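Lic12234 (Leptospira interrogans, PDB 4TZH) is of unknown function but, as a leucine-rich repeat protein of a human pathogen, may act as a virulence factor, possibly through protein binding. Local coordinates at residues A[157-162]-A[181-186]; A[47-52]-A[70-75]; A[86-91]-A[109-114]. One frame throughout, in Å; residues are numbered along the deposited sequence. Where two conformers were deposited one is given.

The three contacts each join one coil of the leucine-rich repeat solenoid to the next, and all are built around its single parallel sheet. Along the chain they come in the order interaction 2, interaction 3, interaction 1. Interaction 2 joins the turns that leave strands 45-47 and 68-70, whereas interaction 3 joins the turns that lead into strands 91-93 and 114-116. Interaction 1 closes the row, binding strand 160-162 to the run-in of the outermost strand 186-188. Interactions 2 and 3 have centres about 18 Å apart, 3 and 1 about 19 Å, and 2 and 1 about 28 Å. Together they sample how successive coils are stitched at both ends of the strands.

Interaction 1: residues A[157-162]-A[181-186]. With ZN (zinc ion), chain G.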
loop_
_atom_site.group_PDB
_atom_site.type_symbol
_atom_site.label_atom_id
_atom_site.label_comp_id
_atom_site.label_asym_id
_atom_site.label_seq_id
_atom_site.Cartn_x
_atom_site.Cartn_y
_atom_site.Cartn_z
ATOM N N LYS A 157 -9.120 -3.896 14.258
ATOM C CA LYS A 157 -8.736 -2.523 14.551
ATOM C C LYS A 157 -9.217 -1.585 13.432
ATOM O O LYS A 157 -9.033 -0.369 13.530
ATOM C CB LYS A 157 -7.218 -2.431 14.673
ATOM C CG LYS A 157 -6.695 -2.977 16.007
ATOM C CD LYS A 157 -5.180 -2.838 16.110
ATOM C CE LYS A 157 -4.662 -1.422 16.042
ATOM N NZ LYS A 157 -3.270 -1.363 16.561
ATOM N N LEU A 158 -9.895 -2.151 12.422
ATOM C CA LEU A 158 -10.347 -1.323 11.299
ATOM C C LEU A 158 -11.410 -0.327 11.787
ATOM O O LEU A 158 -12.428 -0.732 12.392
ATOM C CB LEU A 158 -10.859 -2.222 10.189
ATOM C CG LEU A 158 -11.031 -1.542 8.832
ATOM C CD1 LEU A 158 -9.685 -1.066 8.294
ATOM C CD2 LEU A 158 -11.728 -2.445 7.858
ATOM N N ARG A 159 -11.175 0.966 11.519
ATOM C CA ARG A 159 -12.077 2.032 11.953
ATOM C C ARG A 159 -12.798 2.687 10.799
ATOM O O ARG A 159 -13.878 3.249 10.980
ATOM C CB ARG A 159 -11.329 3.050 12.829
ATOM C CG ARG A 159 -10.799 2.448 14.158
ATOM C CD ARG A 159 -11.905 1.816 15.017
ATOM N NE ARG A 159 -11.404 1.019 16.147
ATOM C CZ ARG A 159 -11.564 -0.296 16.293
ATOM N NH1 ARG A 159 -12.200 -1.004 15.368
ATOM N NH2 ARG A 159 -11.077 -0.915 17.358
ATOM N N ILE A 160 -12.199 2.641 9.601
ATOM C CA ILE A 160 -12.804 3.189 8.391
ATOM C C ILE A 160 -12.640 2.212 7.266
ATOM O O ILE A 160 -11.502 1.811 6.954
ATOM C CB ILE A 160 -12.207 4.552 7.960
ATOM C CG1 ILE A 160 -12.359 5.616 9.075
ATOM C CG2 ILE A 160 -12.878 5.029 6.666
ATOM C CD1 ILE A 160 -11.834 6.998 8.644
ATOM N N LEU A 161 -13.770 1.854 6.627
ATOM C CA LEU A 161 -13.738 1.046 5.416
ATOM C C LEU A 161 -14.414 1.889 4.325
ATOM O O LEU A 161 -15.626 2.137 4.440
ATOM C CB LEU A 161 -14.473 -0.294 5.599
ATOM C CG LEU A 161 -14.600 -1.159 4.360
ATOM C CD1 LEU A 161 -13.224 -1.574 3.821
ATOM C CD2 LEU A 161 -15.432 -2.421 4.663
ATOM N N ASN A 162 -13.666 2.365 3.318
ATOM C CA ASN A 162 -14.264 3.245 2.314
ATOM C C ASN A 162 -14.451 2.501 1.007
ATOM O O ASN A 162 -13.468 2.108 0.368
ATOM C CB ASN A 162 -13.385 4.479 2.156
ATOM C CG ASN A 162 -14.121 5.535 1.381
ATOM O OD1 ASN A 162 -14.786 5.239 0.398
ATOM N ND2 ASN A 162 -14.110 6.778 1.917
ATOM N N ARG A 181 -20.088 -6.685 12.926
ATOM C CA ARG A 181 -21.249 -6.553 13.806
ATOM C C ARG A 181 -21.019 -5.717 15.073
ATOM O O ARG A 181 -21.642 -4.666 15.202
ATOM C CB ARG A 181 -21.836 -7.935 14.164
ATOM C CG ARG A 181 -23.289 -7.874 14.633
ATOM C CD ARG A 181 -23.840 -9.249 14.941
ATOM N NE ARG A 181 -25.173 -9.174 15.540
ATOM C CZ ARG A 181 -25.950 -10.227 15.779
ATOM N NH1 ARG A 181 -25.536 -11.450 15.467
ATOM N NH2 ARG A 181 -27.146 -10.065 16.326
ATOM N N ASN A 182 -20.149 -6.162 15.992
ATOM C CA ASN A 182 -19.951 -5.460 17.267
ATOM C C ASN A 182 -19.004 -4.267 17.209
ATOM O O ASN A 182 -19.226 -3.266 17.895
ATOM C CB ASN A 182 -19.496 -6.434 18.363
ATOM C CG ASN A 182 -20.401 -7.632 18.555
ATOM O OD1 ASN A 182 -21.617 -7.513 18.759
ATOM N ND2 ASN A 182 -19.816 -8.820 18.508
ATOM N N GLN A 183 -17.941 -4.402 16.407
ATOM C CA GLN A 183 -16.828 -3.487 16.211
ATOM C C GLN A 183 -17.157 -2.014 15.938
ATOM O O GLN A 183 -18.109 -1.711 15.211
ATOM C CB GLN A 183 -16.008 -4.033 15.057
ATOM C CG GLN A 183 -14.635 -3.412 14.885
ATOM C CD GLN A 183 -13.900 -4.175 13.830
ATOM O OE1 GLN A 183 -13.952 -5.409 13.775
ATOM N NE2 GLN A 183 -13.220 -3.451 12.972
ATOM N N GLU A 184 -16.314 -1.111 16.491
ATOM C CA GLU A 184 -16.354 0.331 16.274
ATOM C C GLU A 184 -15.771 0.554 14.860
ATOM O O GLU A 184 -14.600 0.253 14.630
ATOM C CB GLU A 184 -15.445 1.010 17.302
ATOM C CG GLU A 184 -15.483 2.523 17.404
ATOM C CD GLU A 184 -15.024 3.010 18.768
ATOM O OE1 GLU A 184 -13.831 3.365 18.908
ATOM O OE2 GLU A 184 -15.838 2.958 19.716
ATOM N N ILE A 185 -16.602 0.987 13.919
ATOM C CA ILE A 185 -16.175 1.213 12.534
ATOM C C ILE A 185 -17.208 2.084 11.844
ATOM O O ILE A 185 -18.402 2.005 12.162
ATOM C CB ILE A 185 -16.021 -0.149 11.766
ATOM C CG1 ILE A 185 -15.365 0.039 10.377
ATOM C CG2 ILE A 185 -17.340 -0.943 11.671
ATOM C CD1 ILE A 185 -14.964 -1.310 9.683
ATOM N N THR A 186 -16.763 2.880 10.895
ATOM C CA THR A 186 -17.671 3.545 9.977
ATOM C C THR A 186 -17.407 2.944 8.586
ATOM O O THR A 186 -16.247 2.809 8.167
ATOM C CB THR A 186 -17.615 5.077 10.034
ATOM O OG1 THR A 186 -18.601 5.549 9.115
ATOM C CG2 THR A 186 -16.257 5.642 9.680
HETATM ZN ZN ZN G . -14.324 5.712 19.860
#
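The guanidinium of R159 has E184 CB over one face and K157 O over the opposite face, both offset toward the rim, while Q183 CD sits in its plane at the edge. The amide of Q183 is turned 65° from the guanidinium. This is the final coil-to-coil step of a leucine-rich repeat solenoid: residues 157-162 run into strand 160-162, whereas the run from R181 to T186, following helix 173-179, leads into the outermost strand 186-188. A bend at chi2 (-57°) sets R159 CD against E184 O, and R159 NH1 makes a weak hydrogen bond of 2.8 Å to the same E184 O. NH1 also donates to L158 O, from above that carbonyl's plane, and to K156 O. The second grip on L158 O comes from Q183, whose NE2 bonds to it at 2.9 Å, on a lone pair and within the amide plane; NE2 also reaches L155 O. One amide thus fastens the closing segment to two carbonyls of the preceding coil.

Further on the backbones pair in parallel, I160 opposite T186. T186 N bonds to R159 O at 2.9 Å and L161 N to T186 O at 3.1 Å, the latter nearly in line with the carbonyl. I160 CG1 and T186 CG2 lie side by side on one face of the sheet. On the other side I185 reaches inward, its CD1 lying 3.9 Å from L158 CD2 and 4.2 Å from L161 CB. At the outer end, E184 OE1 binds a zinc ion at the rather long distance of 2.6 Å.

Interaction 2: residues A[47-52]-A[70-75]; sequences HLRDNE and DISRNQ. With ZN (zinc ion), chain C.
L48 O is gripped by two asparagine amides that come from opposite faces of its carbonyl plane: N74 ND2 of the next coil, 2.9 Å from L48 O and nearly straight at 174°, and N51 ND2 of its own turn. N51 and N74 fill the asparagine position of the leucine-rich repeat consensus, and N74 ND2 also donates to I71 O, repeating in its own turn what N51 does for L48.

The turns run nearly parallel. L48 N bonds to D70 O at 2.7 Å and D50 N to S72 O at 3.0 Å. Where the strands end, zinc bridges the coils, bound by H47 ND1 at 2.0 Å and D70 OD2 at 1.9 Å, with the imidazole and carboxylate planes 89° apart and one further ligand from elsewhere. D70 OD1 accepts from S72 N in an Asx turn and from S72 OG on its syn lone pair, two bonds that hold the carboxylate's rotation while OD2 faces the zinc. S72 OG in turn receives R49 NH1 at 2.9 Å, within the guanidinium plane; R49 CG, anti to the backbone N, lies close to this hydroxyl. R73 CD covers one face of the R49 guanidinium, and the two guanidinium planes stand 84° apart. R73 pairs with D50: D50 OD2 lies 3.4 Å from R73 NH2, over the face of the guanidinium, so the bridge is one of charge alone.

The contact sits where strands 45-47 and 68-70 run out, flanked by like coils: N51 ND2 donates to L25 O, N51 OD1 accepts from N28 N and L30 N, and N97 ND2 bonds to I71 O.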
loop_
_atom_site.group_PDB
_atom_site.type_symbol
_atom_site.label_atom_id
_atom_site.label_comp_id
_atom_site.label_asym_id
_atom_site.label_seq_id
_atom_site.Cartn_x
_atom_site.Cartn_y
_atom_site.Cartn_z
ATOM N N HIS A 47 9.182 7.941 -1.484
ATOM C CA HIS A 47 8.085 8.533 -2.254
ATOM C C HIS A 47 8.411 8.379 -3.734
ATOM O O HIS A 47 9.516 8.729 -4.168
ATOM C CB HIS A 47 7.991 10.028 -1.958
ATOM C CG HIS A 47 7.594 10.351 -0.557
ATOM N ND1 HIS A 47 6.292 10.604 -0.230
ATOM C CD2 HIS A 47 8.352 10.457 0.565
ATOM C CE1 HIS A 47 6.273 10.885 1.048
ATOM N NE2 HIS A 47 7.494 10.812 1.584
ATOM N N LEU A 48 7.485 7.798 -4.460
ATOM C CA LEU A 48 7.622 7.514 -5.904
ATOM C C LEU A 48 6.377 7.920 -6.650
ATOM O O LEU A 48 6.077 7.389 -7.713
ATOM C CB LEU A 48 7.817 6.004 -6.115
ATOM C CG LEU A 48 9.061 5.428 -5.445
ATOM C CD1 LEU A 48 8.998 3.919 -5.391
ATOM C CD2 LEU A 48 10.337 5.907 -6.138
ATOM N N ARG A 49 5.673 8.918 -6.114
ATOM C CA ARG A 49 4.403 9.362 -6.662
ATOM C C ARG A 49 4.559 9.899 -8.086
ATOM O O ARG A 49 5.560 10.598 -8.362
ATOM C CB ARG A 49 3.859 10.490 -5.782
ATOM C CG ARG A 49 2.562 11.143 -6.333
ATOM C CD ARG A 49 1.970 11.959 -5.204
ATOM N NE ARG A 49 0.861 12.828 -5.639
ATOM C CZ ARG A 49 -0.410 12.449 -5.755
ATOM N NH1 ARG A 49 -0.770 11.198 -5.492
ATOM N NH2 ARG A 49 -1.349 13.336 -6.104
ATOM N N ASP A 50 3.600 9.629 -8.983
ATOM C CA ASP A 50 3.566 10.270 -10.291
ATOM C C ASP A 50 4.776 9.974 -11.130
ATOM O O ASP A 50 5.404 10.874 -11.708
ATOM C CB ASP A 50 3.330 11.764 -10.138
ATOM C CG ASP A 50 2.579 12.389 -11.302
ATOM O OD1 ASP A 50 2.181 11.651 -12.234
ATOM O OD2 ASP A 50 2.436 13.622 -11.316
ATOM N N ASN A 51 5.078 8.682 -11.249
ATOM C CA ASN A 51 6.087 8.166 -12.143
ATOM C C ASN A 51 5.378 7.235 -13.145
ATOM O O ASN A 51 4.142 7.308 -13.295
ATOM C CB ASN A 51 7.232 7.471 -11.400
ATOM C CG ASN A 51 8.145 8.457 -10.752
ATOM O OD1 ASN A 51 8.904 9.164 -11.429
ATOM N ND2 ASN A 51 8.178 8.507 -9.413
ATOM N N GLU A 52 6.145 6.412 -13.857
ATOM C CA GLU A 52 5.592 5.488 -14.841
ATOM C C GLU A 52 5.908 4.032 -14.428
ATOM O O GLU A 52 6.192 3.187 -15.271
ATOM C CB GLU A 52 6.163 5.808 -16.243
ATOM C CG GLU A 52 5.904 7.243 -16.684
ATOM C CD GLU A 52 6.561 7.637 -17.995
ATOM O OE1 GLU A 52 7.672 7.128 -18.269
ATOM O OE2 GLU A 52 6.021 8.517 -18.704
ATOM N N ASP A 70 5.038 5.474 -0.694
ATOM C CA ASP A 70 4.076 6.186 -1.534
ATOM C C ASP A 70 4.366 5.847 -2.991
ATOM O O ASP A 70 5.367 6.313 -3.527
ATOM C CB ASP A 70 4.192 7.686 -1.299
ATOM C CG ASP A 70 3.427 8.503 -2.319
ATOM O OD1 ASP A 70 2.533 7.950 -2.953
ATOM O OD2 ASP A 70 3.753 9.695 -2.462
ATOM N N ILE A 71 3.519 5.017 -3.580
ATOM C CA ILE A 71 3.646 4.646 -5.000
ATOM C C ILE A 71 2.412 5.072 -5.751
ATOM O O ILE A 71 2.050 4.480 -6.757
ATOM C CB ILE A 71 3.869 3.154 -5.266
ATOM C CG1 ILE A 71 4.421 2.455 -4.032
ATOM C CG2 ILE A 71 4.730 3.002 -6.524
ATOM C CD1 ILE A 71 4.531 0.880 -4.168
ATOM N N SER A 72 1.774 6.112 -5.261
ATOM C CA SER A 72 0.563 6.604 -5.896
ATOM C C SER A 72 0.807 7.143 -7.283
ATOM O O SER A 72 1.905 7.582 -7.584
ATOM C CB SER A 72 -0.076 7.682 -5.034
ATOM O OG SER A 72 0.780 8.795 -4.834
ATOM N N ARG A 73 -0.230 7.120 -8.123
ATOM C CA ARG A 73 -0.148 7.732 -9.466
ATOM C C ARG A 73 0.961 7.127 -10.316
ATOM O O ARG A 73 1.815 7.837 -10.893
ATOM C CB ARG A 73 -0.069 9.267 -9.397
ATOM C CG ARG A 73 -1.352 9.883 -8.841
ATOM C CD ARG A 73 -1.421 11.399 -9.025
ATOM N NE ARG A 73 -1.244 11.766 -10.425
ATOM C CZ ARG A 73 -1.006 13.001 -10.850
ATOM N NH1 ARG A 73 -0.906 14.003 -9.982
ATOM N NH2 ARG A 73 -0.855 13.245 -12.145
ATOM N N ASN A 74 0.948 5.791 -10.422
ATOM C CA ASN A 74 1.883 5.093 -11.304
ATOM C C ASN A 74 1.009 4.178 -12.153
ATOM O O ASN A 74 -0.179 4.473 -12.350
ATOM C CB ASN A 74 2.933 4.319 -10.501
ATOM C CG ASN A 74 4.034 5.213 -10.064
ATOM O OD1 ASN A 74 4.974 5.441 -10.813
ATOM N ND2 ASN A 74 3.991 5.734 -8.838
ATOM N N GLN A 75 1.590 3.130 -12.747
ATOM C CA GLN A 75 0.810 2.148 -13.510
ATOM C C GLN A 75 1.119 0.779 -12.896
ATOM O O GLN A 75 1.289 -0.210 -13.616
ATOM C CB GLN A 75 1.221 2.173 -15.012
ATOM C CG GLN A 75 1.076 3.551 -15.688
ATOM C CD GLN A 75 2.054 3.769 -16.837
ATOM O OE1 GLN A 75 2.580 2.825 -17.469
ATOM N NE2 GLN A 75 2.336 5.041 -17.125
HETATM ZN ZN ZN C . 4.685 10.989 -1.367
HETATM O O HOH W 1 1.426 15.596 -12.858
HETATM O O HOH W 2 2.023 6.764 -14.932
HETATM O O HOH W 3 5.796 2.269 -17.693
#

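Interaction 3: residues A[86-91]-A[109-114]. With ZN (zinc ion), chain E.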
loop_
_atom_site.group_PDB
_atom_site.type_symbol
_atom_site.label_atom_id
_atom_site.label_comp_id
_atom_site.label_asym_id
_atom_site.label_seq_id
_atom_site.Cartn_x
_atom_site.Cartn_y
_atom_site.Cartn_z
ATOM N N LEU A 86 8.705 -6.155 4.162
ATOM C CA LEU A 86 8.500 -4.800 4.683
ATOM C C LEU A 86 7.671 -4.837 5.955
ATOM O O LEU A 86 6.572 -4.297 6.033
ATOM C CB LEU A 86 7.884 -3.916 3.589
ATOM C CG LEU A 86 8.685 -3.843 2.294
ATOM C CD1 LEU A 86 7.963 -2.968 1.268
ATOM C CD2 LEU A 86 10.127 -3.327 2.536
ATOM N N LYS A 87 8.243 -5.505 6.987
ATOM C CA LYS A 87 7.547 -5.739 8.248
ATOM C C LYS A 87 7.376 -4.539 9.127
ATOM O O LYS A 87 6.644 -4.618 10.128
ATOM C CB LYS A 87 8.247 -6.860 9.056
ATOM C CG LYS A 87 8.439 -8.162 8.304
ATOM C CD LYS A 87 7.115 -8.832 8.051
ATOM C CE LYS A 87 7.299 -10.265 7.652
ATOM N NZ LYS A 87 6.048 -10.782 7.054
ATOM N N ASN A 88 8.043 -3.415 8.768
ATOM C CA ASN A 88 7.914 -2.204 9.559
ATOM C C ASN A 88 7.037 -1.178 8.822
ATOM O O ASN A 88 6.822 -0.078 9.331
ATOM C CB ASN A 88 9.267 -1.610 9.789
ATOM C CG ASN A 88 9.983 -2.360 10.872
ATOM O OD1 ASN A 88 9.414 -2.607 11.941
ATOM N ND2 ASN A 88 11.194 -2.795 10.590
ATOM N N LEU A 89 6.482 -1.559 7.668
ATOM C CA LEU A 89 5.666 -0.616 6.906
ATOM C C LEU A 89 4.373 -0.288 7.625
ATOM O O LEU A 89 3.629 -1.212 7.996
ATOM C CB LEU A 89 5.411 -1.214 5.530
ATOM C CG LEU A 89 4.962 -0.208 4.466
ATOM C CD1 LEU A 89 6.115 0.708 4.070
ATOM C CD2 LEU A 89 4.414 -0.900 3.218
ATOM N N GLU A 90 4.064 1.013 7.768
ATOM C CA GLU A 90 2.891 1.501 8.489
ATOM C C GLU A 90 1.874 2.150 7.571
ATOM O O GLU A 90 0.680 2.132 7.878
ATOM C CB GLU A 90 3.304 2.535 9.563
ATOM C CG GLU A 90 4.269 1.920 10.591
ATOM C CD GLU A 90 4.660 2.807 11.765
ATOM O OE1 GLU A 90 4.049 3.879 11.919
ATOM O OE2 GLU A 90 5.542 2.429 12.558
ATOM N N VAL A 91 2.341 2.770 6.473
ATOM C CA VAL A 91 1.439 3.479 5.563
ATOM C C VAL A 91 1.828 3.114 4.142
ATOM O O VAL A 91 3.027 3.175 3.805
ATOM C CB VAL A 91 1.562 5.002 5.728
ATOM C CG1 VAL A 91 0.625 5.747 4.752
ATOM C CG2 VAL A 91 1.274 5.416 7.174
ATOM N N LEU A 109 2.209 -7.614 5.674
ATOM C CA LEU A 109 2.683 -6.299 6.134
ATOM C C LEU A 109 2.139 -6.121 7.558
ATOM O O LEU A 109 1.175 -5.396 7.802
ATOM C CB LEU A 109 2.179 -5.239 5.153
ATOM C CG LEU A 109 2.690 -5.407 3.713
ATOM C CD1 LEU A 109 2.045 -4.411 2.765
ATOM C CD2 LEU A 109 4.195 -5.321 3.644
ATOM N N GLU A 110 2.794 -6.776 8.497
ATOM C CA GLU A 110 2.331 -6.886 9.859
ATOM C C GLU A 110 1.983 -5.601 10.582
ATOM O O GLU A 110 1.028 -5.618 11.395
ATOM C CB GLU A 110 3.353 -7.682 10.691
ATOM C CG GLU A 110 3.150 -9.180 10.553
ATOM C CD GLU A 110 4.406 -10.026 10.622
ATOM O OE1 GLU A 110 5.054 -10.054 11.694
ATOM O OE2 GLU A 110 4.709 -10.707 9.617
ATOM N N LYS A 111 2.717 -4.497 10.324
ATOM C CA LYS A 111 2.456 -3.274 11.071
ATOM C C LYS A 111 1.608 -2.299 10.239
ATOM O O LYS A 111 1.413 -1.161 10.662
ATOM C CB LYS A 111 3.775 -2.589 11.415
ATOM C CG LYS A 111 4.492 -3.255 12.601
ATOM C CD LYS A 111 5.750 -2.416 12.878
ATOM C CE LYS A 111 6.569 -3.002 13.981
ATOM N NZ LYS A 111 7.777 -2.156 14.142
ATOM N N LEU A 112 1.108 -2.735 9.074
ATOM C CA LEU A 112 0.390 -1.767 8.221
ATOM C C LEU A 112 -0.856 -1.244 8.890
ATOM O O LEU A 112 -1.699 -2.044 9.337
ATOM C CB LEU A 112 0.071 -2.450 6.897
ATOM C CG LEU A 112 -0.374 -1.503 5.767
ATOM C CD1 LEU A 112 0.741 -0.562 5.365
ATOM C CD2 LEU A 112 -0.842 -2.292 4.543
ATOM N N GLY A 113 -0.963 0.072 8.933
ATOM C CA GLY A 113 -2.099 0.716 9.567
ATOM C C GLY A 113 -3.004 1.424 8.590
ATOM O O GLY A 113 -4.219 1.490 8.826
ATOM N N ILE A 114 -2.434 1.964 7.502
ATOM C CA ILE A 114 -3.241 2.737 6.556
ATOM C C ILE A 114 -2.918 2.260 5.168
ATOM O O ILE A 114 -1.743 2.203 4.783
ATOM C CB ILE A 114 -2.911 4.248 6.718
ATOM C CG1 ILE A 114 -3.309 4.734 8.155
ATOM C CG2 ILE A 114 -3.680 5.054 5.660
ATOM C CD1 ILE A 114 -2.846 6.075 8.627
HETATM ZN ZN ZN E . 5.894 3.579 14.127
HETATM O O HOH W 4 7.410 0.540 11.942
HETATM O O HOH W 5 7.511 2.663 15.073
#
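N88 and K111 lie side by side and point the same way, N88 OD1 taking K111 NZ at 2.8 Å within the amide's carbonyl plane. K111 is extended beyond CG, its CB, CG and CD passing alongside K87 O, about equally close. On the same turns K87 and E110 meet differently, their side chains crossing at a slant. A bend at K87 chi2 (-68°) turns CD toward the carboxylate, and K87 NZ closes a salt bridge of 2.9 Å to E110 OE2. The oxygen is met on its anti side, 33° out of the carboxylate plane. K87 NZ also bonds to E108 O, just before the same turn as E110, while N88 ND2 reaches back to K64 O of the preceding coil.

Beneath the polar pairs the leucines face inward. L109 CD2 lies 3.9 Å from L86 CB, and L109 CD1 is 4.3 Å from L89 CD2. L112 CD1 packs against L89 CD2 and also against the backbone carbonyl of E90. That carbonyl is doubly used: E90 O takes G113 N at 2.8 Å and I114 N at 3.1 Å, the second within the carbonyl plane. V91 and I114 then pair in parallel, their side chains on one face of the sheet. E90 OE2 binds a zinc ion at 2.0 Å, which also carries a water; a second water ties OE2 to N88 O.

Two type I turns, L86 to L89 and L109 to L112, thus stack with leucines buried and charged residues outside, just before strands 91-93 and 114-116, as in consecutive coils of a leucine-rich repeat solenoid.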